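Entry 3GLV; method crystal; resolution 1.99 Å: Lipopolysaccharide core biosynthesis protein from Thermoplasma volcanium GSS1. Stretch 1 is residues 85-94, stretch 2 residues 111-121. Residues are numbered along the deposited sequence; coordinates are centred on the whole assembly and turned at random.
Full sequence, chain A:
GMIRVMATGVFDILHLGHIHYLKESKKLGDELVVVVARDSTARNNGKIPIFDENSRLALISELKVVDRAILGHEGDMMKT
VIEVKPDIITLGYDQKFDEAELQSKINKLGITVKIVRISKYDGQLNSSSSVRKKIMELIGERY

Stretch 1 85-94: KPDIITLGYD
Stretch 2, residues 111-121: ITVKIVRISKY

How are the two backbones held side by side? Strands 88-91 and 114-117 run parallel, their N-to-C directions 26° apart, in extended conformation (Ile 89 phi/psi -112/129, Ile 115 -101/131). Ile 88, Ile 89, Thr 90 and Leu 91 pair with Lys 114, Ile 115, Val 116 and Arg 117, CA to CA 4.7-5.0 Å. As in any parallel pair, the hydrogen bonds fan between alternating residues: Lys 114 N to Asp 87 O (2.9 Å), Ile 89 N to Lys 114 O (2.8 Å), Val 116 N to Ile 89 O (2.8 Å), Leu 91 N to Val 116 O (2.9 Å) and Ile 118 N to Leu 91 O (2.8 Å).

What fills the two faces of this ladder? Ile 88 and Thr 90 share one with Lys 114 and Val 116, where Ile 88 CG2 meets Val 116 CG2 at 4.1 Å. Ile 89 and Leu 91 share the other with Ile 115 and Arg 117. There the m,t rotamers of Ile 89 and Leu 91 bring Ile 89 CD1 to 3.7 Å from Val 113 CG1 and Leu 91 CD1 to 3.9 Å from Ile 115 CG2, apolar contacts between methyls.

Why does Tyr 93, just beyond the strand, cover the most surface? Its backbone turns (phi/psi -54/-37), and chi1 178° (t) and chi2 71° set the ring beside the turn, with Tyr 93 CB and the near part of the ring against Ile 118 to Lys 120. Ile 118 O lies at the ring's edge, 3.2 Å from Tyr 93 CB. The backbone of Lys 120 (phi/psi -64/132) sets its CB over one face, 4.1 Å from the Tyr 93 ring centroid, a CH-pi contact; chi1 t then leads the rest of the side chain on, and its end leads away.

How does Arg 117 reach this corner? With chi1 -78°, chi2 -179°, chi3 -52° and chi4 100°, its end bends nearer stretch 1, and Arg 117 NH1 donates a hydrogen bond to Tyr 93 O at 3.1 Å, the carbonyl lying near the guanidinium plane.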

# COMPACT_ATOMS: atom_id res chain seq x y z
N LYS A 85 -6.00 13.28 -19.66
CA LYS A 85 -6.96 14.37 -19.70
C LYS A 85 -7.45 14.67 -18.27
O LYS A 85 -8.64 14.74 -17.97
CB LYS A 85 -8.13 14.05 -20.66
CG LYS A 85 -7.69 13.87 -22.14
CD LYS A 85 -8.86 13.93 -23.12
CE LYS A 85 -8.38 13.82 -24.55
NZ LYS A 85 -9.51 13.74 -25.54
N PRO A 86 -6.51 14.88 -17.36
CA PRO A 86 -6.88 15.19 -15.99
C PRO A 86 -7.45 16.60 -15.88
O PRO A 86 -7.16 17.42 -16.72
CB PRO A 86 -5.51 15.16 -15.29
CG PRO A 86 -4.59 15.73 -16.28
CD PRO A 86 -5.07 15.12 -17.60
N ASP A 87 -8.28 16.86 -14.86
CA ASP A 87 -8.65 18.26 -14.50
C ASP A 87 -7.55 18.93 -13.68
O ASP A 87 -7.37 20.18 -13.68
CB ASP A 87 -9.97 18.27 -13.73
CG ASP A 87 -11.09 17.64 -14.52
OD1 ASP A 87 -11.35 18.11 -15.65
OD2 ASP A 87 -11.68 16.67 -14.06
N ILE A 88 -6.85 18.11 -12.89
CA ILE A 88 -5.81 18.58 -11.96
C ILE A 88 -4.62 17.71 -12.00
O ILE A 88 -4.72 16.47 -12.07
CB ILE A 88 -6.33 18.61 -10.48
CG1 ILE A 88 -7.50 19.58 -10.33
CG2 ILE A 88 -5.23 18.95 -9.52
CD1 ILE A 88 -8.09 19.65 -8.86
N ILE A 89 -3.46 18.36 -12.05
CA ILE A 89 -2.19 17.69 -11.93
C ILE A 89 -1.57 18.11 -10.62
O ILE A 89 -1.48 19.32 -10.24
CB ILE A 89 -1.24 17.93 -13.10
CG1 ILE A 89 -1.85 17.44 -14.37
CG2 ILE A 89 0.11 17.14 -12.85
CD1 ILE A 89 -1.04 17.79 -15.71
N THR A 90 -1.17 17.09 -9.90
CA THR A 90 -0.61 17.23 -8.56
C THR A 90 0.93 17.11 -8.55
O THR A 90 1.48 16.18 -9.13
CB THR A 90 -1.39 16.17 -7.78
OG1 THR A 90 -2.56 16.78 -7.15
CG2 THR A 90 -0.69 15.55 -7.03
N LEU A 91 1.60 18.10 -7.95
CA LEU A 91 3.06 18.04 -7.68
C LEU A 91 3.40 18.05 -6.15
O LEU A 91 2.62 18.53 -5.35
CB LEU A 91 3.80 19.19 -8.36
CG LEU A 91 3.73 19.35 -9.88
CD1 LEU A 91 4.34 20.64 -10.28
CD2 LEU A 91 4.36 18.18 -10.63
N GLY A 92 4.55 17.54 -5.78
CA GLY A 92 5.09 17.63 -4.41
C GLY A 92 5.33 19.07 -3.99
O GLY A 92 5.52 19.94 -4.85
N TYR A 93 5.35 19.35 -2.69
CA TYR A 93 5.53 20.72 -2.13
C TYR A 93 6.81 21.48 -2.62
O TYR A 93 6.85 22.75 -2.81
CB TYR A 93 5.60 20.63 -0.58
CG TYR A 93 5.84 21.98 0.06
CD1 TYR A 93 4.83 22.95 0.06
CD2 TYR A 93 7.08 22.31 0.61
CE1 TYR A 93 5.02 24.22 0.62
CE2 TYR A 93 7.29 23.59 1.18
CZ TYR A 93 6.26 24.54 1.18
OH TYR A 93 6.43 25.81 1.72
N ASP A 94 7.87 20.69 -2.78
CA ASP A 94 9.20 21.14 -3.15
C ASP A 94 9.31 21.58 -4.64
O ASP A 94 10.29 22.23 -5.03
CB ASP A 94 10.19 19.99 -2.83
CG ASP A 94 9.69 18.59 -3.37
OD1 ASP A 94 8.53 18.12 -3.05
OD2 ASP A 94 10.48 17.94 -4.11
N ILE A 111 -4.85 24.49 -22.96
CA ILE A 111 -5.69 23.43 -22.42
C ILE A 111 -6.14 23.86 -21.04
O ILE A 111 -5.53 24.76 -20.46
CB ILE A 111 -4.99 22.06 -22.35
CG1 ILE A 111 -3.65 22.11 -21.59
CG2 ILE A 111 -4.83 21.48 -23.78
CD1 ILE A 111 -3.02 20.72 -21.36
N THR A 112 -7.22 23.27 -20.55
CA THR A 112 -7.72 23.56 -19.20
C THR A 112 -7.28 22.49 -18.25
O THR A 112 -7.78 21.37 -18.28
CB THR A 112 -9.26 23.69 -19.25
OG1 THR A 112 -9.58 24.74 -20.17
CG2 THR A 112 -9.88 24.00 -17.84
N VAL A 113 -6.28 22.79 -17.45
CA VAL A 113 -5.70 21.81 -16.51
C VAL A 113 -5.11 22.64 -15.39
O VAL A 113 -4.41 23.61 -15.67
CB VAL A 113 -4.55 21.00 -17.13
CG1 VAL A 113 -3.93 20.12 -16.05
CG2 VAL A 113 -5.04 20.14 -18.36
N LYS A 114 -5.43 22.31 -14.14
CA LYS A 114 -4.98 23.09 -12.99
C LYS A 114 -3.82 22.33 -12.35
O LYS A 114 -3.85 21.09 -12.18
CB LYS A 114 -6.14 23.24 -12.00
CG LYS A 114 -5.85 24.13 -10.78
CD LYS A 114 -6.98 24.05 -9.73
CE LYS A 114 -6.82 25.11 -8.64
NZ LYS A 114 -7.95 25.00 -7.72
N ILE A 115 -2.77 23.05 -11.98
CA ILE A 115 -1.65 22.44 -11.29
C ILE A 115 -1.78 22.77 -9.81
O ILE A 115 -1.94 23.96 -9.45
CB ILE A 115 -0.29 22.99 -11.78
CG1 ILE A 115 -0.09 22.80 -13.30
CG2 ILE A 115 0.87 22.25 -11.12
CD1 ILE A 115 1.15 23.65 -13.78
N VAL A 116 -1.64 21.77 -8.94
CA VAL A 116 -1.70 21.99 -7.49
C VAL A 116 -0.50 21.37 -6.78
O VAL A 116 -0.21 20.18 -6.95
CB VAL A 116 -3.02 21.45 -6.93
CG1 VAL A 116 -3.06 21.41 -5.37
CG2 VAL A 116 -4.17 22.30 -7.46
N ARG A 117 0.23 22.17 -5.99
CA ARG A 117 1.26 21.59 -5.14
C ARG A 117 0.63 21.03 -3.85
O ARG A 117 -0.18 21.70 -3.20
CB ARG A 117 2.35 22.61 -4.82
CG ARG A 117 3.33 22.83 -5.96
CD ARG A 117 4.49 23.85 -5.66
NE ARG A 117 3.98 25.12 -5.15
CZ ARG A 117 3.96 25.51 -3.88
NH1 ARG A 117 4.46 24.76 -2.89
NH2 ARG A 117 3.43 26.68 -3.57
N ILE A 118 0.99 19.79 -3.50
CA ILE A 118 0.57 19.18 -2.25
C ILE A 118 1.36 19.67 -1.05
O ILE A 118 2.52 19.99 -1.20
CB ILE A 118 0.68 17.67 -2.32
CG1 ILE A 118 -0.19 17.18 -3.48
CG2 ILE A 118 0.36 17.00 -0.92
CD1 ILE A 118 -1.70 17.58 -3.41
N SER A 119 0.74 19.74 0.11
CA SER A 119 1.41 20.23 1.35
C SER A 119 2.61 19.38 1.71
O SER A 119 2.68 18.20 1.37
CB SER A 119 0.46 20.20 2.54
OG SER A 119 0.03 18.88 2.81
N LYS A 120 3.56 19.99 2.41
CA LYS A 120 4.79 19.28 2.82
C LYS A 120 4.42 18.15 3.79
O LYS A 120 3.61 18.36 4.67
CB LYS A 120 5.77 20.28 3.45
CG LYS A 120 7.11 19.66 3.87
CD LYS A 120 8.22 20.70 4.09
CE LYS A 120 8.03 21.53 5.36
NZ LYS A 120 9.27 22.35 5.68
N TYR A 121 4.91 16.94 3.59
CA TYR A 121 4.64 15.86 4.54
C TYR A 121 5.48 16.07 5.85
O TYR A 121 6.56 16.58 5.79
CB TYR A 121 4.92 14.47 3.93
CG TYR A 121 4.76 13.38 4.94
CD1 TYR A 121 3.59 13.27 5.66
CD2 TYR A 121 5.78 12.48 5.24
CE1 TYR A 121 3.41 12.29 6.63
CE2 TYR A 121 5.62 11.47 6.23
CZ TYR A 121 4.43 11.39 6.92
OH TYR A 121 4.20 10.44 7.93